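Local coordinates for protein EcmrR transcriptional regulator (Escherichia coli, PDB 6WL5) that probably senses cationic drugs and amphiphiles through its C-terminal domain as a MerR-family regulator that activates transcription, at residues M2-A6 / V100-G104; C14-S18 / E72-N78; P131-D137 / M149-P155. One frame throughout, in Å; residues are numbered along the deposited sequence. Where two conformers were deposited one is given.

Contact 1 of 3, residues M2-A6 / V100-G104; sequences MLYQA and VIHKG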
loop_
_atom_site.group_PDB
_atom_site.type_symbol
_atom_site.label_atom_id
_atom_site.label_comp_id
_atom_site.label_asym_id
_atom_site.label_seq_id
_atom_site.Cartn_x
_atom_site.Cartn_y
_atom_site.Cartn_z
ATOM N N MET A 2 9.929 4.732 17.436
ATOM C CA MET A 2 10.615 4.942 16.162
ATOM C C MET A 2 10.463 6.410 15.777
ATOM O O MET A 2 9.465 7.036 16.121
ATOM C CB MET A 2 10.016 4.066 15.068
ATOM C CG MET A 2 10.974 3.773 13.898
ATOM S SD MET A 2 10.197 3.641 12.267
ATOM C CE MET A 2 10.638 5.286 11.656
ATOM N N LEU A 3 11.443 6.949 15.053
ATOM C CA LEU A 3 11.516 8.376 14.737
ATOM C C LEU A 3 11.141 8.561 13.268
ATOM O O LEU A 3 11.990 8.462 12.377
ATOM C CB LEU A 3 12.925 8.880 14.985
ATOM C CG LEU A 3 13.156 9.609 16.306
ATOM C CD1 LEU A 3 12.580 11.012 16.218
ATOM C CD2 LEU A 3 12.552 8.841 17.478
ATOM N N TYR A 4 9.871 8.844 13.017
ATOM C CA TYR A 4 9.398 9.030 11.652
ATOM C C TYR A 4 9.910 10.353 11.093
ATOM O O TYR A 4 10.033 11.351 11.812
ATOM C CB TYR A 4 7.867 9.028 11.632
ATOM C CG TYR A 4 7.305 7.677 12.053
ATOM C CD1 TYR A 4 7.394 6.562 11.221
ATOM C CD2 TYR A 4 6.676 7.513 13.281
ATOM C CE1 TYR A 4 6.878 5.332 11.591
ATOM C CE2 TYR A 4 6.161 6.288 13.666
ATOM C CZ TYR A 4 6.258 5.207 12.818
ATOM O OH TYR A 4 5.777 4.001 13.236
ATOM N N GLN A 5 10.138 10.372 9.777
ATOM C CA GLN A 5 10.734 11.506 9.053
ATOM C C GLN A 5 9.946 11.769 7.770
ATOM O O GLN A 5 10.172 11.112 6.752
ATOM C CB GLN A 5 12.205 11.149 8.781
ATOM C CG GLN A 5 13.020 12.074 7.898
ATOM C CD GLN A 5 14.476 11.583 7.711
ATOM O OE1 GLN A 5 15.429 12.347 7.893
ATOM N NE2 GLN A 5 14.644 10.306 7.356
ATOM N N ALA A 6 9.046 12.763 7.789
ATOM C CA ALA A 6 8.224 13.033 6.624
ATOM C C ALA A 6 9.064 13.421 5.411
ATOM O O ALA A 6 10.008 14.197 5.519
ATOM C CB ALA A 6 7.308 14.216 6.926
ATOM N N VAL A 100 6.220 8.483 5.197
ATOM C CA VAL A 100 7.201 8.098 6.208
ATOM C C VAL A 100 7.519 6.632 6.019
ATOM O O VAL A 100 6.698 5.873 5.517
ATOM C CB VAL A 100 6.748 8.324 7.662
ATOM C CG1 VAL A 100 6.546 9.793 7.932
ATOM C CG2 VAL A 100 5.493 7.513 7.995
ATOM N N ILE A 101 8.698 6.262 6.431
ATOM C CA ILE A 101 9.078 4.855 6.532
ATOM C C ILE A 101 8.802 4.341 7.938
ATOM O O ILE A 101 9.305 4.890 8.936
ATOM C CB ILE A 101 10.562 4.662 6.165
ATOM C CG1 ILE A 101 10.799 5.019 4.697
ATOM C CG2 ILE A 101 11.040 3.236 6.498
ATOM C CD1 ILE A 101 10.347 3.954 3.704
ATOM N N HIS A 102 8.036 3.250 8.008
ATOM C CA HIS A 102 7.857 2.478 9.222
ATOM C C HIS A 102 8.818 1.290 9.210
ATOM O O HIS A 102 8.753 0.423 8.322
ATOM C CB HIS A 102 6.431 1.970 9.328
ATOM C CG HIS A 102 6.208 1.149 10.541
ATOM N ND1 HIS A 102 6.080 1.709 11.799
ATOM C CD2 HIS A 102 6.176 -0.193 10.712
ATOM C CE1 HIS A 102 5.964 0.730 12.685
ATOM N NE2 HIS A 102 5.972 -0.424 12.046
ATOM N N LYS A 103 9.779 1.309 10.122
ATOM C CA LYS A 103 10.669 0.180 10.325
ATOM C C LYS A 103 10.078 -0.757 11.368
ATOM O O LYS A 103 9.508 -0.317 12.366
ATOM C CB LYS A 103 12.036 0.665 10.810
ATOM C CG LYS A 103 12.870 1.356 9.721
ATOM C CD LYS A 103 13.168 0.413 8.527
ATOM C CE LYS A 103 14.124 -0.693 8.920
ATOM N NZ LYS A 103 15.421 -0.098 9.342
ATOM N N GLY A 104 10.219 -2.054 11.132
ATOM C CA GLY A 104 9.806 -3.039 12.095
ATOM C C GLY A 104 8.490 -3.725 11.806
ATOM O O GLY A 104 7.895 -3.612 10.725
HETATM O O HOH W 1 10.397 7.755 8.334
#
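Tyr4 and His102 meet through a single polar pair, the hydroxyl OH of Tyr4 lying 2.7 Å from ND1 of His102, a hydrogen bond in which either side could be the donor. The oxygen sits at the edge of the imidazole, near its plane. The two side chains run alongside each other in the same direction with their rings rim to rim, planes 22° apart, so neither ring lies over the other. The phenol edge also borders the backbone: CD1 of Tyr4 comes within 3.4 Å of the carbonyl oxygen of Ile101. The same CD1 touches CG2 of Val100 at 3.9 Å, while the other methyl, CG1 of Val100, rests on the backbone of Gln5 and Ala6.

Met2 reaches the C-terminal end of strand 88-103, at Lys103, with CG anti to the backbone N (chi1 -156°); the bend at chi3 turns its methyl CE to O of Ile101, 3.1 Å away. SD accepts a weak but nearly straight hydrogen bond from N of Lys103 (3.2 Å, 169° at the hydrogen). Beyond this, a water bridges the two backbones where they do not pair directly, accepting from N of Gln5 and N of Ile101, each at 3.0 Å.

What fixes the imidazole lies one shell out: NE2 of His102 is hydrogen-bonded to the carbonyl oxygen of Pro105, so both ring nitrogens are engaged and the ring's rotation is set. Segment 2-6 runs roughly antiparallel to strand 88-103 of the GyrI-like small-molecule-binding domain but is not itself a strand. On its other side, strand 88-103 pairs with strand 149-158, as through Val100 with Ile152, and helix 109-123 packs against Tyr4 and Ala6 through Asn111, Ala112, Tyr115 and Trp119.

Contact 2 of 3, residues C14-S18 / E72-N78; sequences CIVYS and EFCEAVN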
loop_
_atom_site.group_PDB
_atom_site.type_symbol
_atom_site.label_atom_id
_atom_site.label_comp_id
_atom_site.label_asym_id
_atom_site.label_seq_id
_atom_site.Cartn_x
_atom_site.Cartn_y
_atom_site.Cartn_z
ATOM N N CYS A 14 0.709 4.120 -12.174
ATOM C CA CYS A 14 1.202 2.778 -12.444
ATOM C C CYS A 14 0.044 1.868 -12.806
ATOM O O CYS A 14 -1.107 2.134 -12.470
ATOM C CB CYS A 14 1.942 2.204 -11.242
ATOM S SG CYS A 14 0.971 2.075 -9.719
ATOM N N ILE A 15 0.370 0.799 -13.532
ATOM C CA ILE A 15 -0.562 -0.278 -13.825
ATOM C C ILE A 15 -0.350 -1.322 -12.753
ATOM O O ILE A 15 0.799 -1.656 -12.433
ATOM C CB ILE A 15 -0.269 -0.903 -15.196
ATOM C CG1 ILE A 15 -0.237 0.165 -16.287
ATOM C CG2 ILE A 15 -1.281 -2.027 -15.507
ATOM C CD1 ILE A 15 0.352 -0.348 -17.590
ATOM N N VAL A 16 -1.447 -1.833 -12.197
ATOM C CA VAL A 16 -1.386 -2.858 -11.175
ATOM C C VAL A 16 -2.375 -3.971 -11.496
ATOM O O VAL A 16 -3.374 -3.778 -12.195
ATOM C CB VAL A 16 -1.704 -2.306 -9.763
ATOM C CG1 VAL A 16 -0.789 -1.151 -9.418
ATOM C CG2 VAL A 16 -3.186 -1.914 -9.600
ATOM N N TYR A 17 -2.122 -5.134 -10.909
ATOM C CA TYR A 17 -3.190 -6.070 -10.612
ATOM C C TYR A 17 -3.600 -5.862 -9.170
ATOM O O TYR A 17 -2.801 -5.378 -8.359
ATOM C CB TYR A 17 -2.830 -7.520 -10.917
ATOM C CG TYR A 17 -1.708 -8.162 -10.160
ATOM C CD1 TYR A 17 -1.905 -8.711 -8.897
ATOM C CD2 TYR A 17 -0.452 -8.274 -10.738
ATOM C CE1 TYR A 17 -0.857 -9.348 -8.230
ATOM C CE2 TYR A 17 0.579 -8.895 -10.081
ATOM C CZ TYR A 17 0.377 -9.415 -8.837
ATOM O OH TYR A 17 1.438 -10.033 -8.248
ATOM N N SER A 18 -4.871 -6.150 -8.876
ATOM C CA SER A 18 -5.435 -5.737 -7.599
ATOM C C SER A 18 -6.643 -6.596 -7.230
ATOM O O SER A 18 -7.301 -7.190 -8.094
ATOM C CB SER A 18 -5.832 -4.257 -7.665
ATOM O OG SER A 18 -6.882 -4.073 -8.613
ATOM N N GLU A 72 -7.568 -2.619 -0.566
ATOM C CA GLU A 72 -7.323 -3.065 -1.932
ATOM C C GLU A 72 -5.834 -3.350 -2.096
ATOM O O GLU A 72 -5.003 -2.438 -2.012
ATOM C CB GLU A 72 -7.825 -2.029 -2.936
ATOM C CG GLU A 72 -7.759 -2.489 -4.371
ATOM C CD GLU A 72 -8.526 -1.568 -5.303
ATOM O OE1 GLU A 72 -8.494 -0.349 -5.033
ATOM O OE2 GLU A 72 -9.139 -2.058 -6.292
ATOM N N PHE A 73 -5.501 -4.624 -2.299
ATOM C CA PHE A 73 -4.126 -5.003 -2.528
ATOM C C PHE A 73 -3.765 -4.733 -3.974
ATOM O O PHE A 73 -4.480 -5.176 -4.889
ATOM C CB PHE A 73 -3.916 -6.483 -2.269
ATOM C CG PHE A 73 -2.532 -6.903 -2.528
ATOM C CD1 PHE A 73 -1.527 -6.545 -1.664
ATOM C CD2 PHE A 73 -2.215 -7.576 -3.690
ATOM C CE1 PHE A 73 -0.224 -6.941 -1.903
ATOM C CE2 PHE A 73 -0.915 -8.004 -3.933
ATOM C CZ PHE A 73 0.081 -7.668 -3.040
ATOM N N CYS A 74 -2.616 -4.104 -4.179
ATOM C CA CYS A 74 -2.130 -3.738 -5.506
ATOM C C CYS A 74 -0.668 -4.107 -5.704
ATOM O O CYS A 74 0.155 -3.969 -4.808
ATOM C CB CYS A 74 -2.241 -2.224 -5.706
ATOM S SG CYS A 74 -3.891 -1.535 -5.557
ATOM N N GLU A 75 -0.342 -4.574 -6.895
ATOM C CA GLU A 75 1.038 -4.841 -7.234
ATOM C C GLU A 75 1.284 -4.345 -8.643
ATOM O O GLU A 75 0.562 -4.703 -9.577
ATOM C CB GLU A 75 1.317 -6.345 -7.071
ATOM C CG GLU A 75 2.765 -6.716 -7.096
ATOM C CD GLU A 75 3.098 -7.964 -6.276
ATOM O OE1 GLU A 75 4.311 -8.150 -6.044
ATOM O OE2 GLU A 75 2.179 -8.782 -5.922
ATOM N N ALA A 76 2.318 -3.536 -8.794
ATOM C CA ALA A 76 2.591 -2.882 -10.068
ATOM C C ALA A 76 3.265 -3.814 -11.067
ATOM O O ALA A 76 4.242 -4.509 -10.742
ATOM C CB ALA A 76 3.475 -1.655 -9.851
ATOM N N VAL A 77 2.787 -3.746 -12.314
ATOM C CA VAL A 77 3.283 -4.544 -13.423
ATOM C C VAL A 77 3.621 -3.629 -14.599
ATOM O O VAL A 77 3.203 -2.476 -14.668
ATOM C CB VAL A 77 2.269 -5.625 -13.873
ATOM C CG1 VAL A 77 2.062 -6.687 -12.796
ATOM C CG2 VAL A 77 0.961 -4.972 -14.258
ATOM N N ASN A 78 4.411 -4.159 -15.531
ATOM C CA ASN A 78 4.796 -3.330 -16.669
ATOM C C ASN A 78 3.680 -3.201 -17.701
ATOM O O ASN A 78 3.610 -2.186 -18.397
ATOM C CB ASN A 78 6.069 -3.852 -17.336
ATOM C CG ASN A 78 7.305 -3.613 -16.489
ATOM O OD1 ASN A 78 7.448 -2.594 -15.847
ATOM N ND2 ASN A 78 8.209 -4.574 -16.500
HETATM O O HOH W 2 3.126 0.122 -14.188
HETATM O O HOH W 3 -9.352 -4.478 -7.261
#
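The ring of Tyr17 lies alongside the side chain of Glu75, its directly paired neighbour on the adjacent strand. The ring swings there because CG of Tyr17 stands between the backbone N and the carbonyl carbon (chi1 63°). CB of Glu75 then sits over one ring face, 4.0 Å from the centroid, a CH-pi contact offset toward the rim. Extended beyond CG, the glutamate runs in the same direction as the tyrosine, and its OE2 comes 2.7 Å from OH of Tyr17; this hydrogen bond is weak and its proton has another acceptor within reach. At the ring's edge, CG1 of Val77 meets CD2 of Tyr17 at 3.6 Å, the two side chains crossing at about a right angle.

These residues share one face of an antiparallel ladder between strands 7-23 and 69-77 of the GyrI-like domain, where Tyr17 and Glu75 form a hydrogen-bonded pair: N of Glu75 reaches O of Tyr17 at 3.0 Å. Helix 34-43 covers Tyr17 through Ile36 and Val40, and Glu75 touches a bound cetyl-trimethyl-ammonium.

On the other face, CG2 of Val16 packs on CB of Cys74 at 4.0 Å. Ser18 turns OG to the same staggered position as the tyrosine ring (chi1 65°); a water links it to OE2 of Glu72, donating to both, while Gln90 NE2 is hydrogen-bonded to both side chains and His60 holds OE1 of Glu72.

Contact 3 of 3, residues P131-D137 / M149-P155; sequences PRESYID and MTEIQFP. With 16A (cetyl-trimethyl-ammonium), chain E.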
loop_
_atom_site.group_PDB
_atom_site.type_symbol
_atom_site.label_atom_id
_atom_site.label_comp_id
_atom_site.label_asym_id
_atom_site.label_seq_id
_atom_site.Cartn_x
_atom_site.Cartn_y
_atom_site.Cartn_z
ATOM N N PRO A 131 -4.919 6.497 1.688
ATOM C CA PRO A 131 -3.549 6.137 2.070
ATOM C C PRO A 131 -3.075 4.851 1.410
ATOM O O PRO A 131 -3.848 3.918 1.202
ATOM C CB PRO A 131 -3.649 5.990 3.596
ATOM C CG PRO A 131 -4.779 6.979 3.969
ATOM C CD PRO A 131 -5.773 6.766 2.872
ATOM N N ARG A 132 -1.789 4.823 1.074
ATOM C CA ARG A 132 -1.127 3.634 0.544
ATOM C C ARG A 132 -0.079 3.128 1.524
ATOM O O ARG A 132 0.624 3.919 2.167
ATOM C CB ARG A 132 -0.433 3.964 -0.782
ATOM C CG ARG A 132 -1.228 4.812 -1.758
ATOM C CD ARG A 132 -0.596 4.903 -3.124
ATOM N NE ARG A 132 -1.475 5.635 -4.025
ATOM C CZ ARG A 132 -1.163 5.933 -5.275
ATOM N NH1 ARG A 132 0.020 5.557 -5.756
ATOM N NH2 ARG A 132 -2.000 6.644 -6.028
ATOM N N GLU A 133 0.018 1.800 1.621
ATOM C CA GLU A 133 0.937 1.132 2.536
ATOM C C GLU A 133 1.814 0.247 1.670
ATOM O O GLU A 133 1.368 -0.791 1.187
ATOM C CB GLU A 133 0.119 0.312 3.541
ATOM C CG GLU A 133 0.885 -0.432 4.607
ATOM C CD GLU A 133 -0.120 -0.997 5.613
ATOM O OE1 GLU A 133 -0.421 -0.272 6.570
ATOM O OE2 GLU A 133 -0.634 -2.129 5.388
ATOM N N SER A 134 3.046 0.682 1.422
ATOM C CA SER A 134 3.922 0.105 0.414
ATOM C C SER A 134 4.936 -0.818 1.089
ATOM O O SER A 134 5.793 -0.351 1.859
ATOM C CB SER A 134 4.642 1.245 -0.306
ATOM O OG SER A 134 5.528 0.741 -1.284
ATOM N N TYR A 135 4.894 -2.107 0.724
ATOM C CA TYR A 135 5.685 -3.146 1.372
ATOM C C TYR A 135 7.017 -3.259 0.643
ATOM O O TYR A 135 7.046 -3.531 -0.563
ATOM C CB TYR A 135 4.942 -4.491 1.314
ATOM C CG TYR A 135 3.542 -4.313 1.886
ATOM C CD1 TYR A 135 3.356 -4.076 3.224
ATOM C CD2 TYR A 135 2.430 -4.340 1.060
ATOM C CE1 TYR A 135 2.079 -3.855 3.749
ATOM C CE2 TYR A 135 1.171 -4.144 1.561
ATOM C CZ TYR A 135 0.991 -3.880 2.896
ATOM O OH TYR A 135 -0.298 -3.669 3.345
ATOM N N ILE A 136 8.110 -3.056 1.374
ATOM C CA ILE A 136 9.454 -3.047 0.790
ATOM C C ILE A 136 10.256 -4.253 1.258
ATOM O O ILE A 136 10.533 -5.177 0.473
ATOM C CB ILE A 136 10.154 -1.696 1.088
ATOM C CG1 ILE A 136 9.342 -0.528 0.538
ATOM C CG2 ILE A 136 11.571 -1.679 0.530
ATOM C CD1 ILE A 136 9.766 0.800 1.093
ATOM N N ASP A 137 10.615 -4.249 2.535
ATOM C CA ASP A 137 11.292 -5.357 3.196
ATOM C C ASP A 137 10.378 -5.966 4.259
ATOM O O ASP A 137 9.613 -5.260 4.921
ATOM C CB ASP A 137 12.582 -4.856 3.842
ATOM C CG ASP A 137 13.615 -4.369 2.827
ATOM O OD1 ASP A 137 13.673 -4.871 1.679
ATOM O OD2 ASP A 137 14.347 -3.445 3.220
ATOM N N MET A 149 10.590 -2.880 6.357
ATOM C CA MET A 149 10.462 -1.501 5.900
ATOM C C MET A 149 9.200 -1.393 5.070
ATOM O O MET A 149 9.048 -2.087 4.051
ATOM C CB MET A 149 11.696 -1.102 5.079
ATOM C CG MET A 149 11.524 0.172 4.324
ATOM S SD MET A 149 13.001 0.693 3.453
ATOM C CE MET A 149 14.018 0.980 4.877
ATOM N N THR A 150 8.319 -0.484 5.488
ATOM C CA THR A 150 7.012 -0.248 4.889
ATOM C C THR A 150 6.850 1.251 4.799
ATOM O O THR A 150 7.000 1.958 5.806
ATOM C CB THR A 150 5.923 -0.840 5.793
ATOM O OG1 THR A 150 6.233 -2.206 6.130
ATOM C CG2 THR A 150 4.556 -0.838 5.157
ATOM N N GLU A 151 6.544 1.745 3.609
ATOM C CA GLU A 151 6.358 3.170 3.432
ATOM C C GLU A 151 4.879 3.508 3.443
ATOM O O GLU A 151 4.095 2.918 2.688
ATOM C CB GLU A 151 7.023 3.700 2.158
ATOM C CG GLU A 151 6.873 5.211 2.038
ATOM C CD GLU A 151 7.759 5.836 0.991
ATOM O OE1 GLU A 151 8.973 6.038 1.251
ATOM O OE2 GLU A 151 7.232 6.134 -0.098
ATOM N N ILE A 152 4.506 4.443 4.307
ATOM C CA ILE A 152 3.115 4.920 4.398
ATOM C C ILE A 152 3.016 6.225 3.618
ATOM O O ILE A 152 3.819 7.134 3.837
ATOM C CB ILE A 152 2.638 5.094 5.853
ATOM C CG1 ILE A 152 2.892 3.841 6.708
ATOM C CG2 ILE A 152 1.142 5.444 5.840
ATOM C CD1 ILE A 152 2.419 2.533 6.090
ATOM N N GLN A 153 2.065 6.294 2.689
ATOM C CA GLN A 153 1.950 7.404 1.732
ATOM C C GLN A 153 0.557 8.014 1.822
ATOM O O GLN A 153 -0.427 7.371 1.475
ATOM C CB GLN A 153 2.224 6.906 0.303
ATOM C CG GLN A 153 3.462 5.981 0.198
ATOM C CD GLN A 153 3.662 5.408 -1.188
ATOM O OE1 GLN A 153 2.706 4.990 -1.856
ATOM N NE2 GLN A 153 4.925 5.300 -1.598
ATOM N N PHE A 154 0.479 9.277 2.246
ATOM C CA PHE A 154 -0.783 10.014 2.303
ATOM C C PHE A 154 -0.910 10.930 1.091
ATOM O O PHE A 154 -0.118 11.891 0.961
ATOM C CB PHE A 154 -0.827 10.863 3.580
ATOM C CG PHE A 154 -1.343 10.147 4.811
ATOM C CD1 PHE A 154 -1.226 8.772 4.979
ATOM C CD2 PHE A 154 -1.954 10.865 5.807
ATOM C CE1 PHE A 154 -1.694 8.150 6.120
ATOM C CE2 PHE A 154 -2.445 10.241 6.938
ATOM C CZ PHE A 154 -2.315 8.878 7.093
ATOM N N PRO A 155 -1.864 10.691 0.191
ATOM C CA PRO A 155 -2.101 11.641 -0.915
ATOM C C PRO A 155 -2.588 12.966 -0.359
ATOM O O PRO A 155 -3.557 13.007 0.394
ATOM C CB PRO A 155 -3.179 10.943 -1.758
ATOM C CG PRO A 155 -3.149 9.481 -1.313
ATOM C CD PRO A 155 -2.809 9.565 0.157
HETATM C C1 16A E . -9.318 15.382 9.130
HETATM C C2 16A E . -9.264 13.903 8.779
HETATM C C3 16A E . -9.041 13.034 10.014
HETATM C C4 16A E . -8.413 11.669 9.713
HETATM C C5 16A E . -8.647 11.124 8.302
HETATM C C6 16A E . -8.251 9.653 8.235
HETATM C C7 16A E . -8.811 8.885 7.051
HETATM C C8 16A E . -8.525 7.404 7.267
HETATM C C9 16A E . -7.841 6.812 6.065
HETATM C C10 16A E . -8.262 5.373 5.763
HETATM C C11 16A E . -8.085 4.369 6.895
HETATM C C12 16A E . -6.631 4.075 7.240
HETATM C C13 16A E . -6.571 2.737 7.979
HETATM C C14 16A E . -5.139 2.244 8.049
HETATM C C15 16A E . -5.017 1.036 8.961
HETATM C C16 16A E . -3.633 0.474 8.795
HETATM N N1 16A E . -3.322 -0.579 9.776
HETATM C C17 16A E . -4.338 -1.647 9.831
HETATM C C18 16A E . -2.031 -1.103 9.305
HETATM C C19 16A E . -3.056 0.010 11.092
HETATM O O HOH W 4 6.840 -4.520 4.676
#
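Glu133 has CG anti to the backbone N (chi1 -178°), which carries CG between CD1 of Ile152 and CG2 of Thr150, each 3.7 Å from it. Thr150 turns CG2 into this packing while OG1, anti to the carbonyl carbon (chi1 -51°), accepts from a water that also donates to O of Asp137. Along the hairpin, backbone bonds join Arg132 to Gln153 and Ser134 to Glu151, N of Ser134 reaching O of Glu151 at 2.8 Å. A classic beta bulge follows: O of Met149 accepts from N of both Ile136 and Asp137, and CD1 of Ile136 packs on CG of Met149 at 3.7 Å. On the face that carries Met149, away from Glu133 and Thr150, NE2 of Gln153 donates to OE2 of Glu151, and its OE1 is hydrogen-bonded to Tyr54.

OH of Tyr135 donates to the anti lone pair of Glu133 OE2 (2.6 Å), and Tyr59 and Tyr113 also bond to this carboxylate. OE1 of Glu133 lies 3.3 Å from methyl C18 of cetyl-trimethyl-ammonium, whose tail atom C9 meets CG of Pro131 at 3.7 Å. A carboxylate fixed by hydroxyls beside the quaternary head, with proline along the tail, suits recognition of cationic amphiphiles.

In the fold
All three contacts reach one antiparallel sheet, contact 1 only through strand 88-103. Contacts 1 and 3 are directly joined, their centres 10 Å apart: strand 88-103 pairs with strand 149-158 of contact 3, N of His102 lying 2.8 Å from O of Thr150. Contact 2 lies on the other side of the chain's centre from contact 1, 24 Å away between centres, and about 5 Å from contact 3 at the nearest atoms. Strand 55-59 bridges that interval, pairing with both 69-77 and 132-137. Bound cetyl-trimethyl-ammonium molecules touch Glu75 in contact 2 and, in several pockets, Pro131, Glu133, Tyr135 and Ile136 in contact 3; the side chain of His102 in contact 1 is about 8 Å from a bound cetyl-trimethyl-ammonium.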